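Local atomic coordinates of putative esterase (PDB entry 2RAU), a protein that is probably a lipase or esterase of the alpha/beta-hydrolase superfamily, consistent with hydrolysis of ester bonds by a serine nucleophile, and binds calcium. Residues G150-I156 / I174-P180; S239-M243 / S260-F266; D256-S260 / N337-D341. All blocks are in the same frame, centred on the assembly; numbering follows the deposited sequence.

Contact 1 (G150-I156 / I174-P180)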
ATOM      1  N   GLY A 150       1.812   1.800   7.329  1.00 26.13           N
ATOM      2  CA  GLY A 150       2.410   1.457   6.060  1.00 25.58           C
ATOM      3  C   GLY A 150       2.241  -0.008   5.708  1.00 26.33           C
ATOM      4  O   GLY A 150       2.432  -0.872   6.562  1.00 25.79           O
ATOM      5  N   GLU A 151       1.852  -0.275   4.455  1.00 28.09           N
ATOM      6  CA  GLU A 151       1.729  -1.653   3.956  1.00 27.21           C
ATOM      7  C   GLU A 151       2.878  -1.986   3.035  1.00 28.99           C
ATOM      8  O   GLU A 151       3.057  -1.341   2.020  1.00 26.91           O
ATOM      9  CB  GLU A 151       0.406  -1.816   3.182  1.00 25.97           C
ATOM     10  CG  GLU A 151      -0.821  -1.460   3.988  1.00 28.32           C
ATOM     11  CD  GLU A 151      -2.143  -1.743   3.294  1.00 28.39           C
ATOM     12  OE1 GLU A 151      -2.143  -2.092   2.072  1.00 29.24           O
ATOM     13  OE2 GLU A 151      -3.189  -1.622   3.970  1.00 28.17           O
ATOM     14  N   SER A 152       3.649  -3.017   3.384  1.00 30.00           N
ATOM     15  CA  SER A 152       4.724  -3.520   2.530  1.00 30.08           C
ATOM     16  C   SER A 152       5.780  -2.379   2.289  1.00 30.99           C
ATOM     17  O   SER A 152       6.297  -1.847   3.262  1.00 30.96           O
ATOM     18  CB  SER A 152       4.082  -4.092   1.248  1.00 30.54           C
ATOM     19  OG  SER A 152       4.975  -4.936   0.589  1.00 28.23           O
ATOM     20  N   PHE A 153       6.077  -2.011   1.030  1.00 28.91           N
ATOM     21  CA  PHE A 153       6.901  -0.823   0.718  1.00 27.20           C
ATOM     22  C   PHE A 153       6.481   0.402   1.555  1.00 27.95           C
ATOM     23  O   PHE A 153       7.301   1.188   2.003  1.00 25.65           O
ATOM     24  CB  PHE A 153       6.780  -0.424  -0.761  1.00 28.00           C
ATOM     25  CG  PHE A 153       7.253   0.969  -1.023  1.00 26.33           C
ATOM     26  CD1 PHE A 153       8.592   1.238  -1.203  1.00 29.29           C
ATOM     27  CD2 PHE A 153       6.362   2.046  -0.989  1.00 28.72           C
ATOM     28  CE1 PHE A 153       9.025   2.548  -1.421  1.00 26.63           C
ATOM     29  CE2 PHE A 153       6.809   3.374  -1.206  1.00 25.83           C
ATOM     30  CZ  PHE A 153       8.144   3.607  -1.375  1.00 25.40           C
ATOM     31  N   GLY A 154       5.189   0.591   1.740  1.00 27.03           N
ATOM     32  CA  GLY A 154       4.697   1.705   2.549  1.00 27.87           C
ATOM     33  C   GLY A 154       5.185   1.697   3.971  1.00 26.37           C
ATOM     34  O   GLY A 154       5.239   2.745   4.608  1.00 24.60           O
ATOM     35  N   GLY A 155       5.519   0.527   4.500  1.00 27.41           N
ATOM     36  CA  GLY A 155       6.132   0.432   5.832  1.00 25.73           C
ATOM     37  C   GLY A 155       7.559   0.974   5.882  1.00 28.65           C
ATOM     38  O   GLY A 155       7.941   1.651   6.832  1.00 27.27           O
ATOM     39  N   ILE A 156       8.332   0.698   4.829  1.00 27.60           N
ATOM     40  CA  ILE A 156       9.663   1.281   4.649  1.00 30.35           C
ATOM     41  C   ILE A 156       9.525   2.802   4.508  1.00 29.00           C
ATOM     42  O   ILE A 156      10.274   3.551   5.114  1.00 27.23           O
ATOM     43  CB  ILE A 156      10.414   0.699   3.387  1.00 30.58           C
ATOM     44  CG1 ILE A 156      10.610  -0.828   3.508  1.00 40.83           C
ATOM     45  CG2 ILE A 156      11.780   1.308   3.270  1.00 31.32           C
ATOM     46  CD1 ILE A 156      10.949  -1.603   2.185  1.00 37.47           C
ATOM     47  N   ILE A 174       2.417   2.091  12.673  1.00 27.69           N
ATOM     48  CA  ILE A 174       1.756   0.807  12.460  1.00 25.83           C
ATOM     49  C   ILE A 174       2.318   0.191  11.174  1.00 26.40           C
ATOM     50  O   ILE A 174       2.028   0.660  10.071  1.00 26.97           O
ATOM     51  CB  ILE A 174       0.238   0.966  12.303  1.00 26.91           C
ATOM     52  CG1 ILE A 174      -0.375   1.652  13.545  1.00 28.63           C
ATOM     53  CG2 ILE A 174      -0.446  -0.413  11.958  1.00 22.26           C
ATOM     54  CD1 ILE A 174      -1.721   2.336  13.258  1.00 27.70           C
ATOM     55  N   LEU A 175       3.119  -0.867  11.305  1.00 22.87           N
ATOM     56  CA  LEU A 175       3.736  -1.524  10.144  1.00 25.71           C
ATOM     57  C   LEU A 175       2.999  -2.834   9.836  1.00 27.20           C
ATOM     58  O   LEU A 175       2.992  -3.760  10.639  1.00 24.88           O
ATOM     59  CB  LEU A 175       5.232  -1.770  10.401  1.00 25.39           C
ATOM     60  CG  LEU A 175       6.044  -0.519  10.807  1.00 25.92           C
ATOM     61  CD1 LEU A 175       7.476  -0.934  11.299  1.00 27.42           C
ATOM     62  CD2 LEU A 175       6.028   0.540   9.630  1.00 29.94           C
ATOM     63  N   LEU A 176       2.321  -2.850   8.694  1.00 27.41           N
ATOM     64  CA  LEU A 176       1.496  -3.971   8.238  1.00 25.69           C
ATOM     65  C   LEU A 176       2.312  -4.767   7.202  1.00 24.14           C
ATOM     66  O   LEU A 176       2.289  -4.507   5.984  1.00 28.47           O
ATOM     67  CB  LEU A 176       0.169  -3.449   7.653  1.00 25.50           C
ATOM     68  CG  LEU A 176      -0.701  -2.612   8.625  1.00 24.29           C
ATOM     69  CD1 LEU A 176      -1.742  -1.801   7.890  1.00 29.98           C
ATOM     70  CD2 LEU A 176      -1.335  -3.479   9.701  1.00 23.94           C
ATOM     71  N   ASP A 177       3.088  -5.696   7.715  1.00 25.38           N
ATOM     72  CA  ASP A 177       4.015  -6.495   6.904  1.00 26.33           C
ATOM     73  C   ASP A 177       4.877  -5.575   6.021  1.00 27.70           C
ATOM     74  O   ASP A 177       4.935  -5.706   4.803  1.00 27.93           O
ATOM     75  CB  ASP A 177       3.254  -7.588   6.106  1.00 27.45           C
ATOM     76  CG  ASP A 177       3.979  -8.937   6.073  1.00 21.99           C
ATOM     77  OD1 ASP A 177       4.809  -9.222   6.959  1.00 26.69           O
ATOM     78  OD2 ASP A 177       3.675  -9.732   5.134  1.00 28.58           O
ATOM     79  N   GLY A 178       5.589  -4.649   6.653  1.00 29.45           N
ATOM     80  CA  GLY A 178       6.422  -3.758   5.877  1.00 34.28           C
ATOM     81  C   GLY A 178       7.461  -3.036   6.705  1.00 36.73           C
ATOM     82  O   GLY A 178       7.180  -2.537   7.770  1.00 40.07           O
ATOM     83  N   GLY A 179       8.658  -2.941   6.175  1.00 42.93           N
ATOM     84  CA  GLY A 179       9.739  -2.237   6.846  1.00 46.49           C
ATOM     85  C   GLY A 179      11.056  -2.626   6.197  1.00 50.41           C
ATOM     86  O   GLY A 179      11.064  -3.393   5.201  1.00 49.63           O
ATOM     87  N   PRO A 180      12.179  -2.067   6.712  1.00 52.19           N
ATOM     88  CA  PRO A 180      13.474  -2.498   6.223  1.00 50.73           C
ATOM     89  C   PRO A 180      13.558  -4.019   6.269  1.00 49.39           C
ATOM     90  O   PRO A 180      13.099  -4.690   7.233  1.00 41.64           O
ATOM     91  CB  PRO A 180      14.470  -1.858   7.193  1.00 52.80           C
ATOM     92  CG  PRO A 180      13.789  -0.647   7.694  1.00 57.15           C
ATOM     93  CD  PRO A 180      12.297  -1.001   7.720  1.00 55.29           C
TER
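Two neighbouring parallel strands set the frame here: CA atoms lie 5.2 Å apart for Gly150 and Leu175 and 4.9 Å for Glu151 and Leu176. Three backbone hydrogen bonds run between them: Gly150 N to Ile174 O (3.0 Å), Leu176 N to Gly150 O (2.9 Å) and Ser152 N to Leu176 O (3.3 Å). The backbones of Glu151 and Leu175 are hydrogen-bonded to the flanking strands, Glu151 with Leu56 and Leu175 with Ile298 and Phe300. At its strand's end, Leu176 O also accepts from Tyr333 OH. Residues 150-154 fit the GxSxG nucleophile elbow of alpha/beta-hydrolases: Ser152 takes strained positive phi (60°, psi -123°) between strand 146-151 and helix 153-169, and an ideal CB on Gly150 would fall 2.2 Å from Gly154 O. The turn satisfies itself through Gly154 N to Glu151 O (2.9 Å) and Gly155 N to Ser152 O (2.8 Å). Ser152 OG is hydrogen-bonded to His329 NE2, and Asp177 OD2 to His329 ND1 and Ser302 OG, a geometry consistent with a catalytic triad. Glycines let the following loop press close: an ideal CB on Gly178 would clash with Ser152 O (2.2 Å), and one on Gly155 with Gly178 O (2.4 Å). Gly178 CA makes a CA-H...O contact with Ser152 O (3.2 Å), and Gly179 O sits 3.1 Å from Ile156 CG1. Gly179 N, buried here, has no modelled partner.

Contact 2 (S239-M243 / S260-F266)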
ATOM      1  N   SER A 239      -7.942 -20.504 -12.252  1.00 24.89           N
ATOM      2  CA  SER A 239      -7.949 -19.992 -10.889  1.00 22.78           C
ATOM      3  C   SER A 239      -6.981 -20.731 -10.013  1.00 23.79           C
ATOM      4  O   SER A 239      -6.383 -20.128  -9.141  1.00 24.56           O
ATOM      5  CB  SER A 239      -9.348 -19.943 -10.274  1.00 26.92           C
ATOM      6  OG  SER A 239      -9.939 -21.220 -10.111  1.00 24.42           O
ATOM      7  N   ASP A 240      -6.867 -22.037 -10.215  1.00 24.03           N
ATOM      8  CA  ASP A 240      -5.900 -22.866  -9.507  1.00 23.73           C
ATOM      9  C   ASP A 240      -4.457 -22.374  -9.727  1.00 22.64           C
ATOM     10  O   ASP A 240      -3.653 -22.290  -8.784  1.00 23.71           O
ATOM     11  CB  ASP A 240      -5.982 -24.315  -9.990  1.00 23.49           C
ATOM     12  CG  ASP A 240      -7.254 -25.056  -9.558  1.00 28.50           C
ATOM     13  OD1 ASP A 240      -8.117 -24.495  -8.830  1.00 27.65           O
ATOM     14  OD2 ASP A 240      -7.362 -26.236  -9.981  1.00 28.68           O
ATOM     15  N   PHE A 241      -4.154 -22.086 -10.992  1.00 26.51           N
ATOM     16  CA  PHE A 241      -2.852 -21.583 -11.438  1.00 24.61           C
ATOM     17  C   PHE A 241      -2.527 -20.247 -10.795  1.00 21.98           C
ATOM     18  O   PHE A 241      -1.445 -20.078 -10.181  1.00 23.19           O
ATOM     19  CB  PHE A 241      -2.864 -21.524 -12.958  1.00 25.01           C
ATOM     20  CG  PHE A 241      -1.849 -20.603 -13.554  1.00 25.51           C
ATOM     21  CD1 PHE A 241      -0.503 -20.906 -13.518  1.00 32.34           C
ATOM     22  CD2 PHE A 241      -2.250 -19.440 -14.203  1.00 26.96           C
ATOM     23  CE1 PHE A 241       0.417 -20.072 -14.133  1.00 35.89           C
ATOM     24  CE2 PHE A 241      -1.332 -18.606 -14.791  1.00 28.02           C
ATOM     25  CZ  PHE A 241      -0.009 -18.921 -14.759  1.00 30.06           C
ATOM     26  N   LEU A 242      -3.483 -19.314 -10.814  1.00 22.38           N
ATOM     27  CA  LEU A 242      -3.255 -17.976 -10.296  1.00 21.30           C
ATOM     28  C   LEU A 242      -3.109 -18.004  -8.795  1.00 24.47           C
ATOM     29  O   LEU A 242      -2.194 -17.392  -8.248  1.00 27.50           O
ATOM     30  CB  LEU A 242      -4.367 -17.000 -10.677  1.00 23.97           C
ATOM     31  CG  LEU A 242      -4.425 -16.695 -12.187  1.00 24.57           C
ATOM     32  CD1 LEU A 242      -5.695 -15.941 -12.462  1.00 24.40           C
ATOM     33  CD2 LEU A 242      -3.129 -15.968 -12.638  1.00 24.75           C
HETATM   34  N   MSE A 243      -3.974 -18.748  -8.110  1.00 23.86           N
HETATM   35  CA  MSE A 243      -3.863 -18.854  -6.639  1.00 22.18           C
HETATM   36  C   MSE A 243      -2.581 -19.568  -6.219  1.00 24.62           C
HETATM   37  O   MSE A 243      -1.948 -19.176  -5.235  1.00 23.60           O
HETATM   38  CB  MSE A 243      -5.088 -19.524  -6.038  1.00 24.38           C
HETATM   39  CG  MSE A 243      -6.341 -18.633  -6.097  1.00 28.51           C
HETATM   40 SE   MSE A 243      -6.312 -17.020  -5.052  0.75 27.13          SE
HETATM   41  CE  MSE A 243      -6.567 -17.767  -3.306  1.00 30.08           C
ATOM     42  N   SER A 260      -6.928 -18.115   2.019  1.00 25.68           N
ATOM     43  CA  SER A 260      -6.995 -17.034   1.034  1.00 23.35           C
ATOM     44  C   SER A 260      -8.020 -17.383  -0.033  1.00 23.97           C
ATOM     45  O   SER A 260      -8.023 -18.527  -0.548  1.00 22.60           O
ATOM     46  CB  SER A 260      -5.619 -16.806   0.406  1.00 25.73           C
ATOM     47  OG  SER A 260      -4.627 -16.783   1.403  1.00 23.38           O
ATOM     48  N   LYS A 261      -8.840 -16.404  -0.394  1.00 25.96           N
ATOM     49  CA  LYS A 261      -9.907 -16.564  -1.412  1.00 23.65           C
ATOM     50  C   LYS A 261      -9.660 -15.780  -2.641  1.00 25.00           C
ATOM     51  O   LYS A 261      -9.200 -14.655  -2.575  1.00 25.01           O
ATOM     52  CB  LYS A 261     -11.196 -16.097  -0.811  1.00 27.76           C
ATOM     53  CG  LYS A 261     -11.652 -16.886   0.420  1.00 27.20           C
ATOM     54  CD  LYS A 261     -12.078 -18.279   0.055  1.00 30.34           C
ATOM     55  CE  LYS A 261     -12.737 -18.980   1.198  1.00 33.99           C
ATOM     56  NZ  LYS A 261     -11.783 -19.298   2.252  1.00 30.55           N
ATOM     57  N   LYS A 262      -9.960 -16.368  -3.784  1.00 23.62           N
ATOM     58  CA  LYS A 262      -9.869 -15.631  -5.068  1.00 26.17           C
ATOM     59  C   LYS A 262     -10.696 -14.366  -5.091  1.00 24.12           C
ATOM     60  O   LYS A 262     -10.320 -13.381  -5.737  1.00 24.26           O
ATOM     61  CB  LYS A 262     -10.234 -16.519  -6.268  1.00 26.85           C
ATOM     62  CG  LYS A 262     -11.677 -16.936  -6.380  1.00 30.09           C
ATOM     63  CD  LYS A 262     -11.867 -17.905  -7.543  1.00 31.57           C
ATOM     64  CE  LYS A 262     -13.335 -18.202  -7.827  1.00 39.07           C
ATOM     65  NZ  LYS A 262     -13.883 -18.978  -6.730  1.00 28.77           N
ATOM     66  N   GLU A 263     -11.837 -14.387  -4.408  1.00 25.75           N
ATOM     67  CA  GLU A 263     -12.739 -13.241  -4.341  1.00 28.09           C
ATOM     68  C   GLU A 263     -12.099 -12.019  -3.683  1.00 28.78           C
ATOM     69  O   GLU A 263     -12.497 -10.870  -3.954  1.00 27.14           O
ATOM     70  CB  GLU A 263     -14.025 -13.606  -3.587  1.00 26.64           C
ATOM     71  CG  GLU A 263     -14.934 -14.603  -4.297  1.00 31.14           C
ATOM     72  CD  GLU A 263     -14.480 -16.027  -4.234  1.00 32.77           C
ATOM     73  OE1 GLU A 263     -13.695 -16.446  -3.364  1.00 24.09           O
ATOM     74  OE2 GLU A 263     -14.967 -16.744  -5.077  1.00 30.97           O
ATOM     75  N   ASP A 264     -11.125 -12.284  -2.819  1.00 26.95           N
ATOM     76  CA  ASP A 264     -10.320 -11.238  -2.153  1.00 27.45           C
ATOM     77  C   ASP A 264      -9.051 -10.915  -2.956  1.00 26.00           C
ATOM     78  O   ASP A 264      -8.723  -9.737  -3.167  1.00 25.96           O
ATOM     79  CB  ASP A 264      -9.945 -11.656  -0.724  1.00 26.30           C
ATOM     80  CG  ASP A 264     -11.169 -11.868   0.159  1.00 31.90           C
ATOM     81  OD1 ASP A 264     -12.178 -11.147  -0.043  1.00 29.79           O
ATOM     82  OD2 ASP A 264     -11.149 -12.753   1.045  1.00 27.52           O
HETATM   83  N   MSE A 265      -8.375 -11.938  -3.449  1.00 24.53           N
HETATM   84  CA  MSE A 265      -7.033 -11.773  -4.053  1.00 23.53           C
HETATM   85  C   MSE A 265      -7.083 -11.201  -5.451  1.00 26.27           C
HETATM   86  O   MSE A 265      -6.265 -10.354  -5.813  1.00 23.43           O
HETATM   87  CB  MSE A 265      -6.243 -13.063  -4.098  1.00 26.07           C
HETATM   88  CG  MSE A 265      -5.924 -13.706  -2.744  1.00 25.33           C
HETATM   89 SE   MSE A 265      -4.656 -12.539  -1.819  0.75 32.17          SE
HETATM   90  CE  MSE A 265      -5.288 -12.975  -0.017  1.00 32.90           C
ATOM     91  N   PHE A 266      -7.990 -11.729  -6.252  1.00 24.30           N
ATOM     92  CA  PHE A 266      -8.022 -11.335  -7.681  1.00 24.74           C
ATOM     93  C   PHE A 266      -8.333  -9.827  -7.848  1.00 25.56           C
ATOM     94  O   PHE A 266      -7.712  -9.181  -8.714  1.00 25.28           O
ATOM     95  CB  PHE A 266      -8.947 -12.253  -8.506  1.00 24.16           C
ATOM     96  CG  PHE A 266      -8.384 -13.692  -8.744  1.00 25.73           C
ATOM     97  CD1 PHE A 266      -7.253 -14.185  -8.064  1.00 23.03           C
ATOM     98  CD2 PHE A 266      -9.080 -14.579  -9.550  1.00 25.68           C
ATOM     99  CE1 PHE A 266      -6.821 -15.477  -8.246  1.00 29.62           C
ATOM    100  CE2 PHE A 266      -8.635 -15.866  -9.730  1.00 26.89           C
ATOM    101  CZ  PHE A 266      -7.499 -16.300  -9.108  1.00 23.23           C
TER
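Helix-helix packing joins helix 238-248 to the first turn of helix 262-270. The short segment axes cross at 60° and stay 11.4 Å apart at closest approach, so side chains rather than backbones bridge the gap, with no hydrogen bond between the segments. Selenomethionine Met243 supplies the largest buried share, 104 Å². Its SE forms an oblique Met-aromatic contact with Phe266, 4.6 Å from the ring centroid and 55° off the ring normal, and packs 4.1 Å from CG of selenomethionine Met265. Phe266 also reaches the other helix directly: its CZ is 3.6 Å from Leu242 CB, while Ser239 O approaches the ring edge, 4.0 Å from CZ. Helix 218-224 closes this apolar cluster, with Trp219 edge-to-face on Phe266 and Ala222 touching both Leu242 and Phe266. Lys262 contributes its aliphatic part, CD lying 4.2 Å from Ser239 CB, while its NZ turns to a salt bridge with Glu263 OE2 (3.0 Å). Lys261 is the N-cap residue, its O accepting from Met265 N at 3.0 Å. Just before this cap, the Met243 CE methyl comes within 3.2 Å of Ser260 O.

Contact 3 (D256-S260 / N337-D341)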
ATOM      1  N   ASP A 256      -4.831 -23.542   3.701  1.00 24.13           N
ATOM      2  CA  ASP A 256      -5.034 -23.656   5.117  1.00 23.50           C
ATOM      3  C   ASP A 256      -5.198 -22.243   5.640  1.00 24.45           C
ATOM      4  O   ASP A 256      -5.024 -21.292   4.907  1.00 22.93           O
ATOM      5  CB  ASP A 256      -3.854 -24.365   5.762  1.00 23.83           C
ATOM      6  CG  ASP A 256      -4.191 -24.973   7.106  1.00 31.22           C
ATOM      7  OD1 ASP A 256      -5.290 -24.724   7.668  1.00 30.65           O
ATOM      8  OD2 ASP A 256      -3.339 -25.709   7.614  1.00 34.07           O
ATOM      9  N   TYR A 257      -5.522 -22.122   6.931  1.00 26.47           N
ATOM     10  CA  TYR A 257      -5.747 -20.843   7.571  1.00 24.85           C
ATOM     11  C   TYR A 257      -4.607 -19.859   7.230  1.00 25.83           C
ATOM     12  O   TYR A 257      -3.438 -20.164   7.399  1.00 25.26           O
ATOM     13  CB  TYR A 257      -5.857 -21.052   9.064  1.00 25.06           C
ATOM     14  CG  TYR A 257      -6.292 -19.829   9.817  1.00 26.25           C
ATOM     15  CD1 TYR A 257      -5.366 -18.892  10.257  1.00 22.66           C
ATOM     16  CD2 TYR A 257      -7.633 -19.594  10.070  1.00 23.91           C
ATOM     17  CE1 TYR A 257      -5.769 -17.740  10.907  1.00 24.50           C
ATOM     18  CE2 TYR A 257      -8.038 -18.463  10.738  1.00 27.44           C
ATOM     19  CZ  TYR A 257      -7.105 -17.523  11.144  1.00 26.62           C
ATOM     20  OH  TYR A 257      -7.519 -16.393  11.853  1.00 23.55           O
ATOM     21  N   PRO A 258      -4.952 -18.621   6.839  1.00 24.81           N
ATOM     22  CA  PRO A 258      -6.281 -18.007   6.809  1.00 26.23           C
ATOM     23  C   PRO A 258      -7.185 -18.241   5.624  1.00 27.68           C
ATOM     24  O   PRO A 258      -8.182 -17.547   5.538  1.00 27.75           O
ATOM     25  CB  PRO A 258      -5.948 -16.516   7.000  1.00 24.91           C
ATOM     26  CG  PRO A 258      -4.710 -16.353   6.315  1.00 26.38           C
ATOM     27  CD  PRO A 258      -3.919 -17.620   6.530  1.00 22.70           C
ATOM     28  N   TYR A 259      -6.846 -19.206   4.756  1.00 28.15           N
ATOM     29  CA  TYR A 259      -7.713 -19.671   3.655  1.00 24.91           C
ATOM     30  C   TYR A 259      -7.995 -18.589   2.640  1.00 26.45           C
ATOM     31  O   TYR A 259      -9.137 -18.173   2.429  1.00 26.26           O
ATOM     32  CB  TYR A 259      -9.053 -20.240   4.185  1.00 26.48           C
ATOM     33  CG  TYR A 259      -9.001 -21.267   5.312  1.00 24.00           C
ATOM     34  CD1 TYR A 259      -8.600 -22.600   5.080  1.00 23.44           C
ATOM     35  CD2 TYR A 259      -9.406 -20.948   6.614  1.00 21.70           C
ATOM     36  CE1 TYR A 259      -8.567 -23.542   6.106  1.00 21.58           C
ATOM     37  CE2 TYR A 259      -9.369 -21.903   7.633  1.00 26.37           C
ATOM     38  CZ  TYR A 259      -8.948 -23.195   7.367  1.00 24.27           C
ATOM     39  OH  TYR A 259      -8.918 -24.121   8.356  1.00 22.88           O
ATOM     40  N   SER A 260      -6.928 -18.115   2.019  1.00 25.68           N
ATOM     41  CA  SER A 260      -6.995 -17.034   1.034  1.00 23.35           C
ATOM     42  C   SER A 260      -8.020 -17.383  -0.033  1.00 23.97           C
ATOM     43  O   SER A 260      -8.023 -18.527  -0.548  1.00 22.60           O
ATOM     44  CB  SER A 260      -5.619 -16.806   0.406  1.00 25.73           C
ATOM     45  OG  SER A 260      -4.627 -16.783   1.403  1.00 23.38           O
ATOM     46  N   ASN A 337     -10.604 -13.397   7.977  1.00 26.48           N
ATOM     47  CA  ASN A 337      -9.816 -13.615   9.219  1.00 27.25           C
ATOM     48  C   ASN A 337      -8.881 -12.451   9.593  1.00 26.79           C
ATOM     49  O   ASN A 337      -8.403 -12.354  10.724  1.00 24.99           O
ATOM     50  CB  ASN A 337      -9.045 -14.931   9.106  1.00 26.82           C
ATOM     51  CG  ASN A 337      -9.950 -16.105   8.844  1.00 26.50           C
ATOM     52  OD1 ASN A 337      -9.865 -16.818   7.802  1.00 28.29           O
ATOM     53  ND2 ASN A 337     -10.832 -16.329   9.765  1.00 19.52           N
ATOM     54  N   SER A 338      -8.650 -11.553   8.649  1.00 26.22           N
ATOM     55  CA  SER A 338      -7.819 -10.371   8.876  1.00 26.19           C
ATOM     56  C   SER A 338      -8.490  -9.396   9.878  1.00 29.04           C
ATOM     57  O   SER A 338      -7.810  -8.634  10.540  1.00 25.13           O
ATOM     58  CB  SER A 338      -7.500  -9.666   7.557  1.00 25.32           C
ATOM     59  OG  SER A 338      -8.607  -8.948   7.021  1.00 25.70           O
ATOM     60  N   GLU A 339      -9.820  -9.422   9.971  1.00 27.45           N
ATOM     61  CA  GLU A 339     -10.531  -8.638  10.932  1.00 26.87           C
ATOM     62  C   GLU A 339     -10.050  -8.975  12.324  1.00 25.51           C
ATOM     63  O   GLU A 339      -9.649  -8.075  13.059  1.00 28.59           O
ATOM     64  CB  GLU A 339     -12.044  -8.830  10.834  1.00 28.64           C
ATOM     65  CG  GLU A 339     -12.810  -7.866  11.754  1.00 27.37           C
ATOM     66  CD  GLU A 339     -14.323  -8.075  11.797  1.00 29.55           C
ATOM     67  OE1 GLU A 339     -14.867  -8.997  11.131  1.00 31.44           O
ATOM     68  OE2 GLU A 339     -14.974  -7.312  12.538  1.00 33.92           O
ATOM     69  N   LYS A 340     -10.084 -10.256  12.686  1.00 25.03           N
ATOM     70  CA  LYS A 340      -9.651 -10.710  13.997  1.00 26.77           C
ATOM     71  C   LYS A 340      -8.157 -10.544  14.228  1.00 24.88           C
ATOM     72  O   LYS A 340      -7.747 -10.104  15.291  1.00 27.78           O
ATOM     73  CB  LYS A 340     -10.003 -12.204  14.194  1.00 29.38           C
ATOM     74  CG  LYS A 340      -9.350 -12.869  15.413  1.00 32.31           C
ATOM     75  CD  LYS A 340      -9.820 -14.339  15.609  1.00 32.46           C
ATOM     76  CE  LYS A 340      -9.331 -15.353  14.484  1.00 48.62           C
ATOM     77  NZ  LYS A 340      -7.952 -15.989  14.609  1.00 50.32           N
ATOM     78  N   ASP A 341      -7.354 -10.936  13.245  1.00 24.29           N
ATOM     79  CA  ASP A 341      -5.913 -11.065  13.429  1.00 26.85           C
ATOM     80  C   ASP A 341      -5.130  -9.794  13.214  1.00 25.41           C
ATOM     81  O   ASP A 341      -4.025  -9.688  13.746  1.00 24.23           O
ATOM     82  CB  ASP A 341      -5.330 -12.104  12.469  1.00 30.67           C
ATOM     83  CG  ASP A 341      -5.923 -13.513  12.670  1.00 29.92           C
ATOM     84  OD1 ASP A 341      -6.316 -13.847  13.801  1.00 28.15           O
ATOM     85  OD2 ASP A 341      -5.985 -14.287  11.700  1.00 28.15           O
TER
HETATM   86  O   HOH W   1      -8.841 -14.250   5.950  1.00 20.08           O
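Tyr257 extends its ring beside Asn337 and brings its hydroxyl to the first turn of helix 338-353, with OH 3.5 Å from Asn337 CB. The phenol is used in both directions: Tyr257 OH donates to Asp341 OD2 at 2.6 Å and accepts from Lys340 NZ at 2.8 Å. Lys340 NZ and Asp341 OD1, also 2.8 Å apart, form a salt bridge, so hydroxyl, ammonium and carboxylate close a compact polar triangle. Asp341 OD2 has a second hydrogen-bonding partner in Tyr327 OH. Tyr257 belongs to the irregular loop between helices 238-248 and 262-270. Cis-Pro258 is third in Asp256-Tyr259, where phi/psi of -48/133° at Tyr257 and -84/13° at Pro258 and the Tyr259 N to Asp256 O hydrogen bond (2.8 Å) fit a type VIa beta turn. Pro258 then faces Asn337, their CA atoms 6.1 Å apart, and also touches Tyr327 and Asp331. Water 1 accepts from Asn337 N at 2.8 Å and donates only weakly to Pro258 O, at 3.4 Å. With 203 Å² buried, the closest contacts are polar, and the two firm hydrogen bonds between the segments run through the tyrosine hydroxyl, whose donor and acceptor roles are matched by a carboxylate and an ammonium already paired with each other.

In the fold
The centre of contact 1, at the probable catalytic serine, lies about 8 Å from the centre of the chain, whereas the centres of contacts 2 and 3 each lie about 19 Å from it, on the same side. Contacts 2 and 3 share Ser260 and have centres 14 Å apart: the loop that meets helix 338-353 in contact 3 runs directly into the helix packed in contact 2. Helix 338-353 also reaches the core, where Val342, one residue beyond contact 3, touches Leu176 of contact 1. Nearest atoms of contacts 1 and 3 are nevertheless about 8 Å apart, and those of contacts 1 and 2 about 11 Å. Ser152 in contact 1 has a bound PEG about 3 Å from its side chain, consistent with an accessible pocket.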